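Long-range contacts in tRNA threonylcarbamoyladenosine biosynthesis protein TsaE (Haemophilus influenzae, PDB 1HTW), which binds ATP and magnesium and is required to form the threonylcarbamoyl group on adenosine 37 of tRNAs that read codons beginning with adenine: residues A[20-25]-A[51-56]; A[33-38]-A[108-113]; A[124-129]-A[146-151]. All coordinates share one frame; numbering follows the deposited sequence.

Contact 2 is the most central of the three. It joins two neighbouring parallel strands by backbone hydrogen bonds and ends at two metal ions. Contact 1 is also buried. Between its two segments there is apolar packing and no hydrogen bond, and both helices also touch the sheet: M53 CE meets L111 of contact 2, and F21 meets V36. Contact 3 is only partly buried. It ties the loop just before strand 127-134 to the N-terminus of helix 147-155 through a polar cap. Strands 34-39 and 127-134 are sheet neighbours, so contacts 2 and 3 share that sheet. F21 links contacts 1 and 3 by touching I127 and V129.

Contact 1 (A[20-25]-A[51-56]); sequences KFAEIL and RGMLQG
M53 has CG anti to its carbonyl carbon (chi1 -65°), an extended chi2, and a bend at chi3 that turns its methyl toward helix 11-28. F21 has CG anti to its backbone N (chi1 -177°), which sets its ring beside that methyl. The result is a Met-aromatic contact between two helices of a P-loop NTPase fold. The short helix segments cross at -60°, and their axes come within 8.3 Å. M53 is the residue that reaches across. Its CE lies 3.6 Å from F21 CD2, and SD is 4.8 Å from the centroid of the F21 ring. The approach to the ring is oblique. M53 CE also lies 3.8 Å from L25 CD1, so one methyl touches two side chains a helical turn apart. Closer to the backbone, A22 is the near point of helix 11-28. A22 CA is 5.1 Å from M53 CA, consistent with its small side chain. No hydrogen bond crosses between the segments, so packing alone joins them here. F21 also touches I127 and V129, L25 touches I109, and M53 touches L111, so the helix pair rests on the sheet. Helix 46-56 begins within the Walker A motif, and the M53 side chain is about 11 Å from the bound ADP. At the crossing, A22 CB sits 3.8 Å from M53 CB and 3.6 Å from M53 O.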
ATOM      1  N   LYS A  20       2.219  -7.911   9.277  1.00 16.12           N
ATOM      2  CA  LYS A  20       0.928  -8.670   9.386  1.00 18.88           C
ATOM      3  C   LYS A  20       0.011  -8.349   8.223  1.00 18.87           C
ATOM      4  O   LYS A  20      -0.546  -9.313   7.636  1.00 19.19           O
ATOM      5  CB  LYS A  20       0.245  -8.349  10.717  1.00 19.31           C
ATOM      6  CG  LYS A  20      -1.115  -9.022  10.895  1.00 29.01           C
ATOM      7  CD  LYS A  20      -1.785  -8.663  12.210  1.00 26.73           C
ATOM      8  CE  LYS A  20      -2.798  -9.754  12.618  1.00 30.28           C
ATOM      9  NZ  LYS A  20      -4.185  -9.244  12.440  1.00 52.15           N
ATOM     10  N   PHE A  21      -0.141  -7.105   7.809  1.00 13.37           N
ATOM     11  CA  PHE A  21      -0.996  -6.721   6.708  1.00 13.34           C
ATOM     12  C   PHE A  21      -0.511  -7.334   5.388  1.00 16.17           C
ATOM     13  O   PHE A  21      -1.239  -7.881   4.566  1.00 18.07           O
ATOM     14  CB  PHE A  21      -1.005  -5.187   6.617  1.00 15.48           C
ATOM     15  CG  PHE A  21      -1.849  -4.507   5.609  1.00 17.48           C
ATOM     16  CD1 PHE A  21      -3.086  -4.992   5.231  1.00 15.84           C
ATOM     17  CD2 PHE A  21      -1.477  -3.272   5.059  1.00 18.46           C
ATOM     18  CE1 PHE A  21      -3.848  -4.323   4.274  1.00 18.63           C
ATOM     19  CE2 PHE A  21      -2.232  -2.580   4.156  1.00 25.77           C
ATOM     20  CZ  PHE A  21      -3.457  -3.144   3.713  1.00 21.90           C
ATOM     21  N   ALA A  22       0.810  -7.275   5.140  1.00 13.16           N
ATOM     22  CA  ALA A  22       1.350  -7.811   3.874  1.00 17.34           C
ATOM     23  C   ALA A  22       1.200  -9.353   3.855  1.00 15.34           C
ATOM     24  O   ALA A  22       0.825  -9.866   2.785  1.00 17.14           O
ATOM     25  CB  ALA A  22       2.837  -7.477   3.764  1.00 15.99           C
ATOM     26  N   GLU A  23       1.363 -10.002   4.982  1.00 14.94           N
ATOM     27  CA  GLU A  23       1.186 -11.453   5.078  1.00 19.97           C
ATOM     28  C   GLU A  23      -0.253 -11.821   4.736  1.00 22.91           C
ATOM     29  O   GLU A  23      -0.469 -12.778   3.952  1.00 20.00           O
ATOM     30  CB  GLU A  23       1.644 -12.021   6.374  1.00 17.13           C
ATOM     31  CG  GLU A  23       3.154 -11.980   6.636  1.00 20.02           C
ATOM     32  CD  GLU A  23       3.892 -13.061   5.864  1.00 56.46           C
ATOM     33  OE1 GLU A  23       3.302 -13.639   4.927  1.00 71.30           O
ATOM     34  OE2 GLU A  23       5.069 -13.343   6.194  1.00 63.31           O
ATOM     35  N   ILE A  24      -1.211 -11.007   5.201  1.00 17.50           N
ATOM     36  CA  ILE A  24      -2.607 -11.274   4.843  1.00 19.23           C
ATOM     37  C   ILE A  24      -2.804 -11.135   3.361  1.00 25.42           C
ATOM     38  O   ILE A  24      -3.409 -12.011   2.707  1.00 20.40           O
ATOM     39  CB  ILE A  24      -3.573 -10.338   5.614  1.00 12.49           C
ATOM     40  CG1 ILE A  24      -3.656 -10.786   7.065  1.00 16.70           C
ATOM     41  CG2 ILE A  24      -4.900 -10.201   4.926  1.00 22.63           C
ATOM     42  CD1 ILE A  24      -4.425  -9.768   7.905  1.00 20.60           C
ATOM     43  N   LEU A  25      -2.271 -10.090   2.725  1.00 16.31           N
ATOM     44  CA  LEU A  25      -2.404  -9.913   1.275  1.00 17.51           C
ATOM     45  C   LEU A  25      -1.755 -11.066   0.507  1.00 19.01           C
ATOM     46  O   LEU A  25      -2.365 -11.474  -0.514  1.00 19.66           O
ATOM     47  CB  LEU A  25      -1.787  -8.588   0.828  1.00 17.12           C
ATOM     48  CG  LEU A  25      -2.289  -7.324   1.484  1.00 18.21           C
ATOM     49  CD1 LEU A  25      -1.688  -6.112   0.723  1.00 17.40           C
ATOM     50  CD2 LEU A  25      -3.813  -7.248   1.376  1.00 19.95           C
ATOM     51  N   ARG A  51       7.608   0.097   4.048  1.00 17.20           N
ATOM     52  CA  ARG A  51       8.843  -0.625   4.425  1.00 18.73           C
ATOM     53  C   ARG A  51       8.603  -1.807   5.299  1.00 21.41           C
ATOM     54  O   ARG A  51       9.133  -2.934   5.100  1.00 18.76           O
ATOM     55  CB  ARG A  51       9.871   0.374   4.973  1.00 21.90           C
ATOM     56  CG  ARG A  51      11.116  -0.231   5.590  1.00 22.81           C
ATOM     57  CD  ARG A  51      12.047   0.930   6.101  1.00 19.08           C
ATOM     58  NE  ARG A  51      12.013   1.163   7.512  1.00 20.45           N
ATOM     59  CZ  ARG A  51      12.383   0.528   8.568  1.00 29.90           C
ATOM     60  NH1 ARG A  51      12.889  -0.716   8.576  1.00 19.86           N
ATOM     61  NH2 ARG A  51      12.164   1.078   9.784  1.00 26.00           N
ATOM     62  N   GLY A  52       7.759  -1.700   6.326  1.00 13.16           N
ATOM     63  CA  GLY A  52       7.441  -2.822   7.205  1.00 16.54           C
ATOM     64  C   GLY A  52       6.735  -3.952   6.304  1.00 12.14           C
ATOM     65  O   GLY A  52       6.976  -5.090   6.662  1.00 16.83           O
ATOM     66  N   MET A  53       5.921  -3.532   5.419  1.00 13.80           N
ATOM     67  CA  MET A  53       5.204  -4.568   4.557  1.00 13.42           C
ATOM     68  C   MET A  53       6.257  -5.304   3.714  1.00 17.01           C
ATOM     69  O   MET A  53       6.315  -6.541   3.808  1.00 18.17           O
ATOM     70  CB  MET A  53       4.190  -3.914   3.695  1.00 14.00           C
ATOM     71  CG  MET A  53       2.962  -3.218   4.371  1.00 13.97           C
ATOM     72  SD  MET A  53       1.763  -2.356   3.292  1.00 21.26           S
ATOM     73  CE  MET A  53       0.896  -3.912   2.430  1.00 20.38           C
ATOM     74  N   LEU A  54       7.114  -4.551   3.054  1.00 13.72           N
ATOM     75  CA  LEU A  54       8.055  -5.272   2.088  1.00 12.51           C
ATOM     76  C   LEU A  54       9.140  -5.999   2.806  1.00 20.93           C
ATOM     77  O   LEU A  54       9.519  -7.157   2.485  1.00 18.84           O
ATOM     78  CB  LEU A  54       8.626  -4.218   1.145  1.00 12.83           C
ATOM     79  CG  LEU A  54       7.698  -3.458   0.223  1.00 18.14           C
ATOM     80  CD1 LEU A  54       8.418  -2.318  -0.502  1.00 17.98           C
ATOM     81  CD2 LEU A  54       7.159  -4.405  -0.864  1.00 27.82           C
ATOM     82  N   GLN A  55       9.827  -5.382   3.802  1.00 15.72           N
ATOM     83  CA  GLN A  55      10.861  -6.003   4.545  1.00 15.01           C
ATOM     84  C   GLN A  55      10.314  -7.089   5.432  1.00 14.42           C
ATOM     85  O   GLN A  55      10.932  -8.127   5.768  1.00 18.83           O
ATOM     86  CB  GLN A  55      11.726  -4.960   5.379  1.00 13.58           C
ATOM     87  CG  GLN A  55      12.438  -4.029   4.396  1.00 12.11           C
ATOM     88  CD  GLN A  55      13.233  -2.933   5.190  1.00 19.56           C
ATOM     89  OE1 GLN A  55      12.897  -2.760   6.343  1.00 17.23           O
ATOM     90  NE2 GLN A  55      14.270  -2.386   4.572  1.00 20.70           N
ATOM     91  N   GLY A  56       9.026  -6.850   5.844  1.00 17.06           N
ATOM     92  CA  GLY A  56       8.356  -7.841   6.710  1.00 17.40           C
ATOM     93  C   GLY A  56       8.137  -9.184   5.986  1.00 19.82           C
ATOM     94  O   GLY A  56       8.225 -10.196   6.717  1.00 22.59           O
TER

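Contact 2 (A[33-38]-A[108-113]); sequences AIMVYL and SICLIE. With NA (sodium ion), chain F; MG (magnesium ion), chain D.
V36 and L111 lie side by side and point the same way, with V36 CB 3.8 Å from L111 CD2. They belong to two adjacent parallel strands in the central sheet of a P-loop NTPase fold. On the opposite face, M35 bends at chi2 and chi3. This brings its SD to 3.9 Å from C110 CB and its CE to 3.5 Å from I112 CD1, a tight carbon contact. Between these faces runs a regular parallel ladder of five backbone hydrogen bonds. The middle three, from C110 N to I34 O, V36 N to C110 O and I112 N to V36 O, approach nearly along the C=O axis. At the two ends the donors, I34 N and L38 N, sit above the carbonyl planes of S108 and I112. The ladder ends at metals. L38 O and I112 O both bind the sodium ion at 2.8 Å, and N39 and S115 complete its protein ligands. I112 O therefore serves both the ion and L38 N. E113 extends beyond CG toward the magnesium site next to ADP. Its OE2 is hydrogen-bonded to H83 NE2, which should help fix the rotation of the carboxylate. T47 of the Walker A loop binds the same magnesium ion, and three waters also bind it. The magnesium ion lies 2.2 Å from E113 OE1.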
ATOM      1  N   ALA A  33      -4.839  -7.794  -9.240  1.00 19.86           N
ATOM      2  CA  ALA A  33      -3.799  -6.975  -8.481  1.00 19.37           C
ATOM      3  C   ALA A  33      -4.532  -6.337  -7.291  1.00 20.55           C
ATOM      4  O   ALA A  33      -5.663  -5.859  -7.466  1.00 23.57           O
ATOM      5  CB  ALA A  33      -3.275  -5.943  -9.418  1.00 21.72           C
ATOM      6  N   ILE A  34      -3.881  -6.331  -6.142  1.00 19.43           N
ATOM      7  CA  ILE A  34      -4.558  -5.720  -4.954  1.00 17.42           C
ATOM      8  C   ILE A  34      -4.160  -4.236  -4.890  1.00 15.94           C
ATOM      9  O   ILE A  34      -2.961  -3.967  -4.893  1.00 19.41           O
ATOM     10  CB  ILE A  34      -4.162  -6.476  -3.718  1.00 16.11           C
ATOM     11  CG1 ILE A  34      -4.467  -7.995  -3.853  1.00 18.74           C
ATOM     12  CG2 ILE A  34      -4.799  -5.940  -2.443  1.00 16.45           C
ATOM     13  CD1 ILE A  34      -4.211  -8.780  -2.589  1.00 21.16           C
ATOM     14  N   MET A  35      -5.135  -3.370  -4.906  1.00 15.99           N
ATOM     15  CA  MET A  35      -4.846  -1.912  -4.888  1.00 21.19           C
ATOM     16  C   MET A  35      -4.986  -1.414  -3.446  1.00 20.99           C
ATOM     17  O   MET A  35      -6.036  -1.467  -2.830  1.00 19.11           O
ATOM     18  CB  MET A  35      -5.779  -1.180  -5.827  1.00 23.36           C
ATOM     19  CG  MET A  35      -5.792  -1.856  -7.245  1.00 31.57           C
ATOM     20  SD  MET A  35      -4.104  -1.437  -8.140  1.00 33.54           S
ATOM     21  CE  MET A  35      -4.167   0.400  -8.158  1.00 30.48           C
ATOM     22  N   VAL A  36      -3.866  -0.861  -2.944  1.00 16.68           N
ATOM     23  CA  VAL A  36      -3.873  -0.328  -1.568  1.00 16.52           C
ATOM     24  C   VAL A  36      -3.515   1.165  -1.690  1.00 16.89           C
ATOM     25  O   VAL A  36      -2.385   1.467  -2.068  1.00 19.34           O
ATOM     26  CB  VAL A  36      -2.829  -1.023  -0.725  1.00 14.36           C
ATOM     27  CG1 VAL A  36      -2.969  -0.583   0.767  1.00 16.67           C
ATOM     28  CG2 VAL A  36      -3.092  -2.576  -0.675  1.00 17.01           C
ATOM     29  N   TYR A  37      -4.431   2.031  -1.245  1.00 13.70           N
ATOM     30  CA  TYR A  37      -4.119   3.466  -1.258  1.00 17.51           C
ATOM     31  C   TYR A  37      -3.688   3.861   0.150  1.00 17.87           C
ATOM     32  O   TYR A  37      -4.433   3.631   1.090  1.00 19.68           O
ATOM     33  CB  TYR A  37      -5.388   4.251  -1.577  1.00 16.20           C
ATOM     34  CG  TYR A  37      -5.879   4.207  -3.011  1.00 20.22           C
ATOM     35  CD1 TYR A  37      -5.381   3.322  -3.963  1.00 23.71           C
ATOM     36  CD2 TYR A  37      -6.904   5.063  -3.367  1.00 21.27           C
ATOM     37  CE1 TYR A  37      -5.912   3.318  -5.262  1.00 22.68           C
ATOM     38  CE2 TYR A  37      -7.426   5.075  -4.647  1.00 23.18           C
ATOM     39  CZ  TYR A  37      -6.920   4.200  -5.574  1.00 22.12           C
ATOM     40  OH  TYR A  37      -7.467   4.238  -6.855  1.00 25.97           O
ATOM     41  N   LEU A  38      -2.455   4.403   0.272  1.00 16.97           N
ATOM     42  CA  LEU A  38      -1.893   4.795   1.542  1.00 15.86           C
ATOM     43  C   LEU A  38      -2.026   6.330   1.679  1.00 17.34           C
ATOM     44  O   LEU A  38      -1.535   7.075   0.852  1.00 17.05           O
ATOM     45  CB  LEU A  38      -0.390   4.450   1.628  1.00 12.78           C
ATOM     46  CG  LEU A  38      -0.032   2.971   1.444  1.00 20.11           C
ATOM     47  CD1 LEU A  38       1.474   2.794   1.365  1.00 20.01           C
ATOM     48  CD2 LEU A  38      -0.680   2.156   2.536  1.00 21.46           C
ATOM     49  N   SER A 108      -0.374  -8.967  -8.808  1.00 21.29           N
ATOM     50  CA  SER A 108       0.590  -8.137  -8.019  1.00 20.51           C
ATOM     51  C   SER A 108      -0.119  -7.517  -6.820  1.00 24.10           C
ATOM     52  O   SER A 108      -1.291  -7.694  -6.556  1.00 18.80           O
ATOM     53  CB  SER A 108       1.049  -7.026  -8.958  1.00 14.71           C
ATOM     54  OG  SER A 108       0.036  -6.101  -9.270  1.00 20.40           O
ATOM     55  N   ILE A 109       0.717  -6.769  -6.063  1.00 15.91           N
ATOM     56  CA  ILE A 109       0.131  -5.946  -4.950  1.00 16.02           C
ATOM     57  C   ILE A 109       0.663  -4.518  -5.279  1.00 20.17           C
ATOM     58  O   ILE A 109       1.855  -4.426  -5.553  1.00 16.85           O
ATOM     59  CB  ILE A 109       0.709  -6.390  -3.611  1.00 16.90           C
ATOM     60  CG1 ILE A 109       0.027  -7.732  -3.199  1.00 19.43           C
ATOM     61  CG2 ILE A 109       0.311  -5.345  -2.543  1.00 16.39           C
ATOM     62  CD1 ILE A 109       0.680  -8.513  -2.157  1.00 22.29           C
ATOM     63  N   CYS A 110      -0.203  -3.519  -5.226  1.00 15.84           N
ATOM     64  CA  CYS A 110       0.269  -2.171  -5.562  1.00 18.68           C
ATOM     65  C   CYS A 110      -0.002  -1.309  -4.276  1.00 17.09           C
ATOM     66  O   CYS A 110      -1.141  -1.307  -3.807  1.00 19.44           O
ATOM     67  CB  CYS A 110      -0.488  -1.574  -6.709  1.00 19.50           C
ATOM     68  SG  CYS A 110      -0.126  -2.423  -8.329  1.00 22.93           S
ATOM     69  N   LEU A 111       1.037  -0.597  -3.894  1.00 17.62           N
ATOM     70  CA  LEU A 111       0.875   0.242  -2.642  1.00 14.56           C
ATOM     71  C   LEU A 111       1.137   1.682  -3.094  1.00 17.39           C
ATOM     72  O   LEU A 111       2.227   1.929  -3.639  1.00 19.18           O
ATOM     73  CB  LEU A 111       1.972  -0.210  -1.678  1.00 14.73           C
ATOM     74  CG  LEU A 111       2.052  -1.736  -1.391  1.00 18.52           C
ATOM     75  CD1 LEU A 111       3.281  -2.064  -0.528  1.00 21.51           C
ATOM     76  CD2 LEU A 111       0.787  -2.185  -0.584  1.00 18.85           C
ATOM     77  N   ILE A 112       0.130   2.516  -2.961  1.00 18.05           N
ATOM     78  CA  ILE A 112       0.106   3.785  -3.642  1.00 17.22           C
ATOM     79  C   ILE A 112       0.020   4.975  -2.681  1.00 22.47           C
ATOM     80  O   ILE A 112      -0.956   5.095  -1.958  1.00 19.20           O
ATOM     81  CB  ILE A 112      -1.071   3.815  -4.608  1.00 15.61           C
ATOM     82  CG1 ILE A 112      -0.857   2.614  -5.623  1.00 20.78           C
ATOM     83  CG2 ILE A 112      -1.185   5.113  -5.380  1.00 21.33           C
ATOM     84  CD1 ILE A 112      -1.913   2.593  -6.693  1.00 38.81           C
ATOM     85  N   GLU A 113       1.025   5.829  -2.761  1.00 19.76           N
ATOM     86  CA  GLU A 113       1.009   7.113  -2.022  1.00 18.70           C
ATOM     87  C   GLU A 113       0.600   8.192  -2.980  1.00 19.92           C
ATOM     88  O   GLU A 113       0.842   8.132  -4.194  1.00 20.55           O
ATOM     89  CB  GLU A 113       2.391   7.414  -1.421  1.00 14.44           C
ATOM     90  CG  GLU A 113       2.811   6.432  -0.345  1.00 19.11           C
ATOM     91  CD  GLU A 113       4.134   6.664   0.295  1.00 26.70           C
ATOM     92  OE1 GLU A 113       4.384   7.827   0.751  1.00 19.71           O
ATOM     93  OE2 GLU A 113       4.909   5.709   0.464  1.00 23.93           O
TER
HETATM   94 NA    NA F 563      -2.779   7.212  -1.682  1.00 28.13          NA
HETATM   95 MG    MG D 561       6.209   8.545   1.687  1.00 22.59          MG
HETATM   96  O   HOH W   1       5.489  10.544   1.578  1.00 23.47           O
HETATM   97  O   HOH W   2       8.167   9.280   2.340  1.00 24.39           O
HETATM   98  O   HOH W   3       7.062   8.803  -0.406  1.00 27.95           O

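Contact 3 (A[124-129]-A[146-151]); sequences EADILV and TNLGKN
This is a polar N-cap contact between the loop just before strand 127-134 and the first turn of helix 147-155, away from the nucleotide site. T146 is the N-cap of the helix, and D126 immediately precedes the strand. The hydroxyl of T146 works in both directions. T146 OG1 accepts from G149 N at 2.9 Å, a nearly straight bond (161°) that caps the first turn. It also donates to D126 OD1, with T146 OG1 2.6 Å from that oxygen. The bond uses the anti lone pair of OD1, on the side away from OD2. T146 holds OG1 between its backbone N and carbonyl carbon (chi1 62°), the crowded position, where it can serve both partners. The same torsion puts T146 CG2 at 3.4 Å from D126 OD1. D126 keeps CG anti to its carbonyl carbon (chi1 -72°) and crosses T146 obliquely. Its negative charge lies close to the N-terminus of the helix and would probably be favoured by the helix dipole. OD1 also forms a salt bridge with K32, so a cation and a hydroxyl share this oxygen. L148 CB covers it from the helix, 3.7 Å from D126 OD1. The backbones also come close: G149 CA makes a CA-H...O contact of 3.3 Å with D126 O. D126 OD2 accepts from M35 N, which ties the cap to strand 34-39. I127 then enters the sheet between strands 34-39 and 137-144, touching V36 and L142, while I152 and I153 of helix 147-155 pack on it.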
ATOM      1  N   GLU A 124      -9.499   1.410  -8.995  1.00 32.10           N
ATOM      2  CA  GLU A 124     -10.082   1.781  -7.718  1.00 29.69           C
ATOM      3  C   GLU A 124      -9.404   0.966  -6.609  1.00 27.76           C
ATOM      4  O   GLU A 124      -8.920  -0.126  -6.881  1.00 24.32           O
ATOM      5  CB  GLU A 124     -11.583   1.516  -7.684  1.00 45.17           C
ATOM      6  CG  GLU A 124     -12.260   1.940  -6.391  1.00 73.08           C
ATOM      7  CD  GLU A 124     -13.417   1.038  -6.007  1.00 81.98           C
ATOM      8  OE1 GLU A 124     -14.040   0.445  -6.915  1.00 80.50           O
ATOM      9  OE2 GLU A 124     -13.677   0.907  -4.792  1.00 76.01           O
ATOM     10  N   ALA A 125      -9.352   1.554  -5.410  1.00 22.65           N
ATOM     11  CA  ALA A 125      -8.699   0.866  -4.306  1.00 18.95           C
ATOM     12  C   ALA A 125      -9.540  -0.298  -3.766  1.00 22.41           C
ATOM     13  O   ALA A 125     -10.746  -0.174  -3.678  1.00 25.43           O
ATOM     14  CB  ALA A 125      -8.475   1.820  -3.130  1.00 19.92           C
ATOM     15  N   ASP A 126      -8.833  -1.320  -3.294  1.00 20.89           N
ATOM     16  CA  ASP A 126      -9.535  -2.390  -2.576  1.00 18.87           C
ATOM     17  C   ASP A 126      -9.631  -1.957  -1.102  1.00 19.33           C
ATOM     18  O   ASP A 126     -10.583  -2.272  -0.414  1.00 22.73           O
ATOM     19  CB  ASP A 126      -8.793  -3.719  -2.679  1.00 23.73           C
ATOM     20  CG  ASP A 126      -8.927  -4.280  -4.089  1.00 30.70           C
ATOM     21  OD1 ASP A 126     -10.057  -4.757  -4.438  1.00 26.10           O
ATOM     22  OD2 ASP A 126      -7.973  -4.217  -4.889  1.00 26.79           O
ATOM     23  N   ILE A 127      -8.577  -1.248  -0.669  1.00 17.51           N
ATOM     24  CA  ILE A 127      -8.564  -0.852   0.770  1.00 18.41           C
ATOM     25  C   ILE A 127      -7.828   0.509   0.863  1.00 18.33           C
ATOM     26  O   ILE A 127      -6.916   0.750   0.086  1.00 16.39           O
ATOM     27  CB  ILE A 127      -7.863  -1.912   1.592  1.00 30.07           C
ATOM     28  CG1 ILE A 127      -7.931  -1.672   3.111  1.00 38.31           C
ATOM     29  CG2 ILE A 127      -6.412  -2.079   1.174  1.00 26.66           C
ATOM     30  CD1 ILE A 127      -8.004  -3.011   3.869  1.00 24.89           C
ATOM     31  N   LEU A 128      -8.402   1.369   1.676  1.00 16.11           N
ATOM     32  CA  LEU A 128      -7.743   2.657   1.987  1.00 17.35           C
ATOM     33  C   LEU A 128      -7.067   2.477   3.331  1.00 16.87           C
ATOM     34  O   LEU A 128      -7.665   1.952   4.262  1.00 18.86           O
ATOM     35  CB  LEU A 128      -8.753   3.801   2.148  1.00 19.30           C
ATOM     36  CG  LEU A 128      -9.774   3.992   1.067  1.00 24.68           C
ATOM     37  CD1 LEU A 128     -10.665   5.215   1.370  1.00 26.65           C
ATOM     38  CD2 LEU A 128      -9.089   4.189  -0.281  1.00 21.56           C
ATOM     39  N   VAL A 129      -5.832   3.013   3.461  1.00 13.07           N
ATOM     40  CA  VAL A 129      -5.197   2.963   4.785  1.00 19.26           C
ATOM     41  C   VAL A 129      -4.999   4.432   5.200  1.00 23.25           C
ATOM     42  O   VAL A 129      -4.166   5.109   4.582  1.00 21.20           O
ATOM     43  CB  VAL A 129      -3.784   2.324   4.656  1.00 19.63           C
ATOM     44  CG1 VAL A 129      -3.110   2.301   6.009  1.00 19.16           C
ATOM     45  CG2 VAL A 129      -3.912   0.881   4.158  1.00 20.05           C
ATOM     46  N   THR A 146     -13.879  -2.621  -1.671  1.00 20.26           N
ATOM     47  CA  THR A 146     -14.398  -3.708  -2.540  1.00 21.89           C
ATOM     48  C   THR A 146     -14.713  -4.890  -1.680  1.00 21.19           C
ATOM     49  O   THR A 146     -14.359  -5.019  -0.520  1.00 20.95           O
ATOM     50  CB  THR A 146     -13.333  -4.117  -3.583  1.00 18.82           C
ATOM     51  OG1 THR A 146     -12.183  -4.614  -2.870  1.00 18.53           O
ATOM     52  CG2 THR A 146     -12.967  -2.998  -4.527  1.00 23.81           C
ATOM     53  N   ASN A 147     -15.267  -5.958  -2.336  1.00 22.36           N
ATOM     54  CA  ASN A 147     -15.417  -7.216  -1.634  1.00 23.07           C
ATOM     55  C   ASN A 147     -14.093  -7.772  -1.164  1.00 20.39           C
ATOM     56  O   ASN A 147     -13.985  -8.357  -0.086  1.00 19.37           O
ATOM     57  CB  ASN A 147     -16.061  -8.185  -2.692  1.00 24.32           C
ATOM     58  CG  ASN A 147     -16.484  -9.467  -2.025  1.00 30.78           C
ATOM     59  OD1 ASN A 147     -17.459  -9.487  -1.261  1.00 34.01           O
ATOM     60  ND2 ASN A 147     -15.737 -10.541  -2.289  1.00 29.49           N
ATOM     61  N   LEU A 148     -13.044  -7.641  -1.986  1.00 19.02           N
ATOM     62  CA  LEU A 148     -11.726  -8.144  -1.566  1.00 20.55           C
ATOM     63  C   LEU A 148     -11.288  -7.341  -0.325  1.00 15.09           C
ATOM     64  O   LEU A 148     -10.764  -7.930   0.608  1.00 19.25           O
ATOM     65  CB  LEU A 148     -10.703  -7.985  -2.722  1.00 18.69           C
ATOM     66  CG  LEU A 148      -9.256  -8.393  -2.330  1.00 20.39           C
ATOM     67  CD1 LEU A 148      -9.139  -9.770  -1.749  1.00 25.35           C
ATOM     68  CD2 LEU A 148      -8.335  -8.223  -3.533  1.00 24.28           C
ATOM     69  N   GLY A 149     -11.559  -6.036  -0.370  1.00 23.02           N
ATOM     70  CA  GLY A 149     -11.210  -5.215   0.840  1.00 23.83           C
ATOM     71  C   GLY A 149     -11.866  -5.747   2.078  1.00 17.88           C
ATOM     72  O   GLY A 149     -11.325  -5.883   3.181  1.00 18.54           O
ATOM     73  N   LYS A 150     -13.183  -6.099   1.946  1.00 16.90           N
ATOM     74  CA  LYS A 150     -13.872  -6.706   3.081  1.00 19.62           C
ATOM     75  C   LYS A 150     -13.228  -7.943   3.611  1.00 15.86           C
ATOM     76  O   LYS A 150     -13.051  -8.187   4.804  1.00 20.50           O
ATOM     77  CB  LYS A 150     -15.356  -6.924   2.735  1.00 24.23           C
ATOM     78  CG  LYS A 150     -15.982  -7.974   3.661  1.00 46.30           C
ATOM     79  CD  LYS A 150     -17.463  -7.693   3.880  1.00 68.07           C
ATOM     80  CE  LYS A 150     -18.061  -8.695   4.861  1.00 75.15           C
ATOM     81  NZ  LYS A 150     -17.500  -8.507   6.234  1.00 55.47           N
ATOM     82  N   ASN A 151     -12.765  -8.838   2.679  1.00 20.61           N
ATOM     83  CA  ASN A 151     -12.068 -10.052   3.027  1.00 19.32           C
ATOM     84  C   ASN A 151     -10.715  -9.790   3.702  1.00 16.36           C
ATOM     85  O   ASN A 151     -10.325 -10.501   4.627  1.00 19.99           O
ATOM     86  CB  ASN A 151     -11.885 -10.908   1.756  1.00 26.09           C
ATOM     87  CG  ASN A 151     -13.240 -11.562   1.382  1.00 28.24           C
ATOM     88  OD1 ASN A 151     -14.062 -11.808   2.256  1.00 26.48           O
ATOM     89  ND2 ASN A 151     -13.400 -11.882   0.120  1.00 27.78           N
TER